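Local coordinates for guanylate kinase (Coxiella burnetii, PDB 3TR0), which catalyses the ATP-dependent phosphorylation of GMP to GDP, and probably serves in the recycling of GMP, at residues 37-45 with 52-63. Numbering follows the deposited sequence.
Sequences SISHTTRPK and GVDYFFIDETRF. With 5GP (guanosine-5'-monophosphate), chain D; SO4 (sulfate ion), chain C.
Arg43 and Tyr55 meet at the phosphate of the bound GMP, the guanidinium standing almost perpendicular to the phenol ring, with Arg43 NH2 3.3 Å from Tyr55 CE2. Both reach the same oxygen: Arg43 NH2 donates to O1P at 2.9 Å and Tyr55 OH at 2.8 Å, while Arg43 NE takes O2P, so the guanidinium grips the phosphate by its edge. Arg43 CG lies anti to the backbone N (chi1 -167°), bends further along the chain turn the guanidinium toward the phosphate, and NH1 is held by Pro44 O and by a salt bridge to Asp49. At the other end of the nucleotide, Ser39 OG donates to guanine O6 at 2.6 Å.

In the second shell, Thr41 CG2 lies over one face of the Tyr55 ring, 3.9 Å from its centroid. The Phe57 ring is sandwiched between Tyr55 CB and Lys45 CG; the extended lysine carries NZ to a hydrogen bond with a sulfate ion, probably from the crystallisation liquor. On the sheet face carrying His40 and Phe56, the two rings form an offset stack with planes at 26°, and Ile38 CG2 packs against Phe56 CE2.

Parallel strands 40-41 and 56-57 pair His40 with Phe56 and Thr41 with Phe57 through Phe56 N to Ser39 O, Thr41 N to Phe56 O and Ile58 N to Thr41 O (N-H...O angle 177°). Strand 81-86 flanks strand 40-41 on its other side, where Thr41 OG1 bonds His82 O; the same hydroxyl accepts from Arg43 N in an ST turn. Arg43 thus probably offsets phosphate charge, and with the Tyr55 hydroxyl holds GMP as acceptor of the phosphoryl group from ATP.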
ATOM      1  N   SER A  37      20.616   1.886  -0.418  1.00 19.06           N
ATOM      2  CA  SER A  37      21.826   1.075  -0.500  1.00 22.99           C
ATOM      3  C   SER A  37      22.705   1.561  -1.644  1.00 22.31           C
ATOM      4  O   SER A  37      22.252   1.657  -2.786  1.00 19.05           O
ATOM      5  CB  SER A  37      21.477  -0.399  -0.699  1.00 23.58           C
ATOM      6  OG  SER A  37      22.641  -1.178  -0.907  1.00 23.56           O
ATOM      7  N   ILE A  38      23.959   1.876  -1.330  1.00 20.43           N
ATOM      8  CA  ILE A  38      24.931   2.236  -2.357  1.00 19.56           C
ATOM      9  C   ILE A  38      25.628   0.971  -2.832  1.00 20.00           C
ATOM     10  O   ILE A  38      26.308   0.292  -2.056  1.00 21.11           O
ATOM     11  CB  ILE A  38      25.977   3.236  -1.831  1.00 21.86           C
ATOM     12  CG1 ILE A  38      25.289   4.527  -1.379  1.00 28.05           C
ATOM     13  CG2 ILE A  38      27.020   3.521  -2.898  1.00 24.30           C
ATOM     14  CD1 ILE A  38      24.305   5.074  -2.394  1.00 27.59           C
ATOM     15  N   SER A  39      25.441   0.652  -4.107  1.00 20.12           N
ATOM     16  CA  SER A  39      25.947  -0.589  -4.683  1.00 21.08           C
ATOM     17  C   SER A  39      27.433  -0.544  -5.009  1.00 31.18           C
ATOM     18  O   SER A  39      28.018   0.527  -5.172  1.00 30.66           O
ATOM     19  CB  SER A  39      25.178  -0.929  -5.966  1.00 21.02           C
ATOM     20  OG  SER A  39      23.795  -1.127  -5.691  1.00 19.95           O
ATOM     21  N   HIS A  40      28.030  -1.727  -5.103  1.00 22.21           N
ATOM     22  CA  HIS A  40      29.356  -1.883  -5.683  1.00 24.68           C
ATOM     23  C   HIS A  40      29.185  -2.202  -7.163  1.00 27.33           C
ATOM     24  O   HIS A  40      28.237  -2.889  -7.549  1.00 27.79           O
ATOM     25  CB  HIS A  40      30.118  -3.012  -4.985  1.00 23.03           C
ATOM     26  CG  HIS A  40      30.617  -2.658  -3.618  1.00 27.30           C
ATOM     27  ND1 HIS A  40      29.804  -2.652  -2.504  1.00 26.43           N
ATOM     28  CD2 HIS A  40      31.853  -2.317  -3.179  1.00 30.93           C
ATOM     29  CE1 HIS A  40      30.514  -2.313  -1.443  1.00 28.12           C
ATOM     30  NE2 HIS A  40      31.763  -2.106  -1.826  1.00 28.40           N
ATOM     31  N   THR A  41      30.091  -1.698  -7.994  1.00 27.22           N
ATOM     32  CA  THR A  41      30.030  -1.949  -9.428  1.00 28.35           C
ATOM     33  C   THR A  41      31.417  -1.934 -10.067  1.00 30.86           C
ATOM     34  O   THR A  41      32.315  -1.232  -9.610  1.00 27.00           O
ATOM     35  CB  THR A  41      29.147  -0.913 -10.148  1.00 36.62           C
ATOM     36  OG1 THR A  41      28.992  -1.286 -11.523  1.00 31.68           O
ATOM     37  CG2 THR A  41      29.773   0.468 -10.073  1.00 31.09           C
ATOM     38  N   THR A  42      31.579  -2.720 -11.126  1.00 28.90           N
ATOM     39  CA  THR A  42      32.810  -2.720 -11.902  1.00 28.51           C
ATOM     40  C   THR A  42      32.654  -1.786 -13.092  1.00 35.51           C
ATOM     41  O   THR A  42      33.606  -1.542 -13.832  1.00 34.49           O
ATOM     42  CB  THR A  42      33.160  -4.122 -12.417  1.00 30.54           C
ATOM     43  OG1 THR A  42      32.110  -4.591 -13.270  1.00 31.84           O
ATOM     44  CG2 THR A  42      33.341  -5.090 -11.260  1.00 30.58           C
ATOM     45  N   ARG A  43      31.442  -1.272 -13.276  1.00 34.15           N
ATOM     46  CA  ARG A  43      31.179  -0.320 -14.344  1.00 35.75           C
ATOM     47  C   ARG A  43      32.113   0.873 -14.167  1.00 35.12           C
ATOM     48  O   ARG A  43      32.209   1.435 -13.080  1.00 33.50           O
ATOM     49  CB  ARG A  43      29.709   0.117 -14.320  1.00 34.91           C
ATOM     50  CG  ARG A  43      29.255   0.851 -15.575  1.00 41.80           C
ATOM     51  CD  ARG A  43      29.325   2.352 -15.386  1.00 34.32           C
ATOM     52  NE  ARG A  43      28.185   2.851 -14.628  1.00 34.18           N
ATOM     53  CZ  ARG A  43      28.192   3.976 -13.921  1.00 33.95           C
ATOM     54  NH1 ARG A  43      29.291   4.713 -13.860  1.00 33.69           N
ATOM     55  NH2 ARG A  43      27.101   4.357 -13.273  1.00 30.42           N
ATOM     56  N   PRO A  44      32.823   1.256 -15.236  1.00 42.72           N
ATOM     57  CA  PRO A  44      33.821   2.320 -15.084  1.00 42.72           C
ATOM     58  C   PRO A  44      33.222   3.600 -14.506  1.00 39.41           C
ATOM     59  O   PRO A  44      32.122   4.001 -14.886  1.00 38.24           O
ATOM     60  CB  PRO A  44      34.313   2.550 -16.520  1.00 45.93           C
ATOM     61  CG  PRO A  44      33.235   1.992 -17.394  1.00 51.76           C
ATOM     62  CD  PRO A  44      32.664   0.836 -16.637  1.00 42.84           C
ATOM     63  N   LYS A  45      33.944   4.222 -13.582  1.00 39.95           N
ATOM     64  CA  LYS A  45      33.514   5.486 -12.999  1.00 45.50           C
ATOM     65  C   LYS A  45      33.465   6.559 -14.082  1.00 41.70           C
ATOM     66  O   LYS A  45      34.445   6.780 -14.788  1.00 46.80           O
ATOM     67  CB  LYS A  45      34.469   5.899 -11.879  1.00 43.25           C
ATOM     68  CG  LYS A  45      34.030   7.117 -11.092  1.00 41.12           C
ATOM     69  CD  LYS A  45      34.988   7.373  -9.941  1.00 52.00           C
ATOM     70  CE  LYS A  45      34.656   8.661  -9.215  1.00 57.86           C
ATOM     71  NZ  LYS A  45      35.630   8.920  -8.120  1.00 65.74           N
ATOM     72  N   GLY A  52      31.221   6.460  -3.324  1.00 32.61           N
ATOM     73  CA  GLY A  52      30.418   6.402  -2.113  1.00 26.01           C
ATOM     74  C   GLY A  52      29.117   7.177  -2.204  1.00 35.02           C
ATOM     75  O   GLY A  52      28.316   7.178  -1.267  1.00 36.99           O
ATOM     76  N   VAL A  53      28.903   7.844  -3.333  1.00 35.97           N
ATOM     77  CA  VAL A  53      27.675   8.598  -3.550  1.00 30.78           C
ATOM     78  C   VAL A  53      26.818   7.926  -4.619  1.00 35.64           C
ATOM     79  O   VAL A  53      25.654   7.602  -4.387  1.00 36.38           O
ATOM     80  CB  VAL A  53      27.972  10.049  -3.971  1.00 30.28           C
ATOM     81  CG1 VAL A  53      26.677  10.790  -4.273  1.00 32.49           C
ATOM     82  CG2 VAL A  53      28.771  10.766  -2.885  1.00 35.78           C
ATOM     83  N   ASP A  54      27.406   7.718  -5.792  1.00 25.09           N
ATOM     84  CA  ASP A  54      26.731   7.022  -6.877  1.00 24.59           C
ATOM     85  C   ASP A  54      26.921   5.518  -6.721  1.00 27.14           C
ATOM     86  O   ASP A  54      25.967   4.744  -6.794  1.00 26.72           O
ATOM     87  CB  ASP A  54      27.282   7.497  -8.221  1.00 24.01           C
ATOM     88  CG  ASP A  54      27.058   8.979  -8.443  1.00 35.48           C
ATOM     89  OD1 ASP A  54      26.000   9.343  -8.995  1.00 39.57           O
ATOM     90  OD2 ASP A  54      27.932   9.781  -8.053  1.00 33.73           O
ATOM     91  N   TYR A  55      28.165   5.117  -6.491  1.00 23.68           N
ATOM     92  CA  TYR A  55      28.503   3.718  -6.281  1.00 22.49           C
ATOM     93  C   TYR A  55      29.784   3.646  -5.481  1.00 34.64           C
ATOM     94  O   TYR A  55      30.474   4.651  -5.301  1.00 26.85           O
ATOM     95  CB  TYR A  55      28.772   3.014  -7.612  1.00 24.34           C
ATOM     96  CG  TYR A  55      27.557   2.717  -8.464  1.00 21.40           C
ATOM     97  CD1 TYR A  55      26.800   1.572  -8.254  1.00 23.46           C
ATOM     98  CD2 TYR A  55      27.196   3.560  -9.502  1.00 25.73           C
ATOM     99  CE1 TYR A  55      25.695   1.288  -9.045  1.00 22.71           C
ATOM    100  CE2 TYR A  55      26.099   3.287 -10.296  1.00 27.38           C
ATOM    101  CZ  TYR A  55      25.351   2.151 -10.062  1.00 21.53           C
ATOM    102  OH  TYR A  55      24.259   1.881 -10.853  1.00 24.68           O
ATOM    103  N   PHE A  56      30.096   2.447  -5.008  1.00 23.64           N
ATOM    104  CA  PHE A  56      31.448   2.129  -4.609  1.00 26.99           C
ATOM    105  C   PHE A  56      32.087   1.525  -5.844  1.00 28.72           C
ATOM    106  O   PHE A  56      31.773   0.397  -6.222  1.00 29.70           O
ATOM    107  CB  PHE A  56      31.459   1.118  -3.464  1.00 35.92           C
ATOM    108  CG  PHE A  56      30.893   1.652  -2.179  1.00 32.10           C
ATOM    109  CD1 PHE A  56      31.616   2.552  -1.411  1.00 35.64           C
ATOM    110  CD2 PHE A  56      29.648   1.246  -1.732  1.00 29.26           C
ATOM    111  CE1 PHE A  56      31.102   3.042  -0.228  1.00 40.35           C
ATOM    112  CE2 PHE A  56      29.130   1.731  -0.551  1.00 27.88           C
ATOM    113  CZ  PHE A  56      29.861   2.629   0.205  1.00 27.82           C
ATOM    114  N   PHE A  57      32.958   2.289  -6.493  1.00 27.48           N
ATOM    115  CA  PHE A  57      33.555   1.834  -7.736  1.00 28.50           C
ATOM    116  C   PHE A  57      34.781   0.973  -7.464  1.00 30.32           C
ATOM    117  O   PHE A  57      35.730   1.411  -6.816  1.00 31.49           O
ATOM    118  CB  PHE A  57      33.910   3.024  -8.626  1.00 33.04           C
ATOM    119  CG  PHE A  57      32.727   3.869  -9.011  1.00 35.68           C
ATOM    120  CD1 PHE A  57      31.986   3.573 -10.144  1.00 26.47           C
ATOM    121  CD2 PHE A  57      32.358   4.961  -8.243  1.00 28.15           C
ATOM    122  CE1 PHE A  57      30.905   4.353 -10.503  1.00 25.03           C
ATOM    123  CE2 PHE A  57      31.277   5.745  -8.601  1.00 25.06           C
ATOM    124  CZ  PHE A  57      30.553   5.442  -9.732  1.00 24.35           C
ATOM    125  N   ILE A  58      34.744  -0.261  -7.952  1.00 34.08           N
ATOM    126  CA  ILE A  58      35.849  -1.190  -7.763  1.00 35.34           C
ATOM    127  C   ILE A  58      36.148  -1.927  -9.062  1.00 34.98           C
ATOM    128  O   ILE A  58      35.422  -1.775 -10.044  1.00 35.74           O
ATOM    129  CB  ILE A  58      35.533  -2.210  -6.658  1.00 33.35           C
ATOM    130  CG1 ILE A  58      34.224  -2.943  -6.964  1.00 36.37           C
ATOM    131  CG2 ILE A  58      35.433  -1.513  -5.312  1.00 34.39           C
ATOM    132  CD1 ILE A  58      33.916  -4.063  -5.989  1.00 30.31           C
ATOM    133  N   ASP A  59      37.215  -2.720  -9.070  1.00 37.67           N
ATOM    134  CA  ASP A  59      37.558  -3.494 -10.259  1.00 37.72           C
ATOM    135  C   ASP A  59      37.014  -4.920 -10.196  1.00 41.64           C
ATOM    136  O   ASP A  59      36.490  -5.350  -9.166  1.00 41.35           O
ATOM    137  CB  ASP A  59      39.072  -3.488 -10.516  1.00 38.11           C
ATOM    138  CG  ASP A  59      39.883  -3.953  -9.317  1.00 43.68           C
ATOM    139  OD1 ASP A  59      39.427  -4.849  -8.578  1.00 38.83           O
ATOM    140  OD2 ASP A  59      40.996  -3.421  -9.121  1.00 53.10           O
ATOM    141  N   GLU A  60      37.129  -5.639 -11.309  1.00 38.90           N
ATOM    142  CA  GLU A  60      36.641  -7.014 -11.406  1.00 44.45           C
ATOM    143  C   GLU A  60      37.257  -7.925 -10.351  1.00 39.27           C
ATOM    144  O   GLU A  60      36.580  -8.785  -9.792  1.00 38.16           O
ATOM    145  CB  GLU A  60      36.932  -7.590 -12.793  1.00 58.58           C
ATOM    146  CG  GLU A  60      35.791  -7.470 -13.780  1.00 75.62           C
ATOM    147  CD  GLU A  60      36.010  -8.326 -15.014  1.00 90.17           C
ATOM    148  OE1 GLU A  60      35.151  -9.186 -15.301  1.00 96.52           O
ATOM    149  OE2 GLU A  60      37.040  -8.140 -15.695  1.00 95.61           O
ATOM    150  N   THR A  61      38.551  -7.745 -10.101  1.00 39.31           N
ATOM    151  CA  THR A  61      39.256  -8.558  -9.120  1.00 39.96           C
ATOM    152  C   THR A  61      38.616  -8.409  -7.747  1.00 39.46           C
ATOM    153  O   THR A  61      38.317  -9.398  -7.075  1.00 41.68           O
ATOM    154  CB  THR A  61      40.740  -8.166  -9.032  1.00 42.14           C
ATOM    155  OG1 THR A  61      41.357  -8.345 -10.314  1.00 44.23           O
ATOM    156  CG2 THR A  61      41.458  -9.027  -8.002  1.00 46.10           C
ATOM    157  N   ARG A  62      38.403  -7.164  -7.336  1.00 40.46           N
ATOM    158  CA  ARG A  62      37.708  -6.875  -6.086  1.00 44.61           C
ATOM    159  C   ARG A  62      36.285  -7.434  -6.070  1.00 41.03           C
ATOM    160  O   ARG A  62      35.860  -8.041  -5.088  1.00 39.21           O
ATOM    161  CB  ARG A  62      37.671  -5.368  -5.837  1.00 48.28           C
ATOM    162  CG  ARG A  62      38.690  -4.877  -4.831  1.00 56.52           C
ATOM    163  CD  ARG A  62      38.694  -3.361  -4.756  1.00 50.53           C
ATOM    164  NE  ARG A  62      39.212  -2.756  -5.980  1.00 56.73           N
ATOM    165  CZ  ARG A  62      39.338  -1.446  -6.169  1.00 50.61           C
ATOM    166  NH1 ARG A  62      38.980  -0.601  -5.211  1.00 50.75           N
ATOM    167  NH2 ARG A  62      39.823  -0.983  -7.314  1.00 43.49           N
ATOM    168  N   PHE A  63      35.548  -7.223  -7.156  1.00 36.50           N
ATOM    169  CA  PHE A  63      34.154  -7.656  -7.210  1.00 32.32           C
ATOM    170  C   PHE A  63      34.049  -9.174  -7.159  1.00 37.53           C
ATOM    171  O   PHE A  63      33.236  -9.725  -6.415  1.00 31.47           O
ATOM    172  CB  PHE A  63      33.465  -7.124  -8.468  1.00 30.87           C
ATOM    173  CG  PHE A  63      31.965  -7.168  -8.397  1.00 31.72           C
ATOM    174  CD1 PHE A  63      31.285  -8.365  -8.549  1.00 30.37           C
ATOM    175  CD2 PHE A  63      31.236  -6.012  -8.175  1.00 32.38           C
ATOM    176  CE1 PHE A  63      29.908  -8.409  -8.481  1.00 30.68           C
ATOM    177  CE2 PHE A  63      29.853  -6.052  -8.104  1.00 32.52           C
ATOM    178  CZ  PHE A  63      29.192  -7.251  -8.258  1.00 30.38           C
TER
HETATM  179  P   5GP D 205      24.222   2.228 -14.369  1.00 30.33           P
HETATM  180  O1P 5GP D 205      24.472   3.222 -13.262  1.00 27.75           O
HETATM  181  O2P 5GP D 205      25.408   1.526 -14.976  1.00 26.59           O
HETATM  182  O3P 5GP D 205      23.412   2.908 -15.448  1.00 31.35           O
HETATM  183  O5' 5GP D 205      23.160   1.151 -13.878  1.00 26.25           O
HETATM  184  C5' 5GP D 205      22.927  -0.035 -14.618  1.00 26.97           C
HETATM  185  C4' 5GP D 205      21.797  -0.834 -14.026  1.00 29.60           C
HETATM  186  O4' 5GP D 205      22.328  -1.820 -13.118  1.00 21.49           O
HETATM  187  C3' 5GP D 205      20.817  -0.050 -13.169  1.00 30.14           C
HETATM  188  O3' 5GP D 205      19.847   0.644 -13.934  1.00 34.52           O
HETATM  189  C2' 5GP D 205      20.221  -1.117 -12.258  1.00 35.69           C
HETATM  190  O2' 5GP D 205      19.139  -1.772 -12.905  1.00 33.21           O
HETATM  191  C1' 5GP D 205      21.375  -2.118 -12.129  1.00 25.60           C
HETATM  192  N9  5GP D 205      22.029  -2.059 -10.810  1.00 17.36           N
HETATM  193  C8  5GP D 205      22.662  -1.039 -10.216  1.00 16.77           C
HETATM  194  N7  5GP D 205      23.125  -1.462  -9.012  1.00 15.47           N
HETATM  195  C5  5GP D 205      22.768  -2.761  -8.869  1.00 16.57           C
HETATM  196  C6  5GP D 205      22.942  -3.723  -7.881  1.00 19.68           C
HETATM  197  O6  5GP D 205      23.552  -3.456  -6.817  1.00 25.37           O
HETATM  198  N1  5GP D 205      22.448  -4.952  -8.075  1.00 21.52           N
HETATM  199  C2  5GP D 205      21.787  -5.274  -9.196  1.00 21.04           C
HETATM  200  N2  5GP D 205      21.290  -6.520  -9.379  1.00 16.75           N
HETATM  201  N3  5GP D 205      21.601  -4.363 -10.168  1.00 17.34           N
HETATM  202  C4  5GP D 205      22.089  -3.116 -10.015  1.00 17.59           C
HETATM  203  S   SO4 C 204      35.152  11.675  -5.960  0.98 63.30           S
HETATM  204  O1  SO4 C 204      34.453  12.262  -4.821  0.98 63.24           O
HETATM  205  O2  SO4 C 204      34.427  11.989  -7.188  0.98 71.75           O
HETATM  206  O3  SO4 C 204      36.497  12.233  -6.043  0.98 70.00           O
HETATM  207  O4  SO4 C 204      35.236  10.228  -5.797  0.98 51.66           O
HETATM  208  O   HOH W   1      24.443   2.459  -5.979  0.66 11.55           O
HETATM  209  O   HOH W   2      34.150   0.418 -11.418  0.89 29.61           O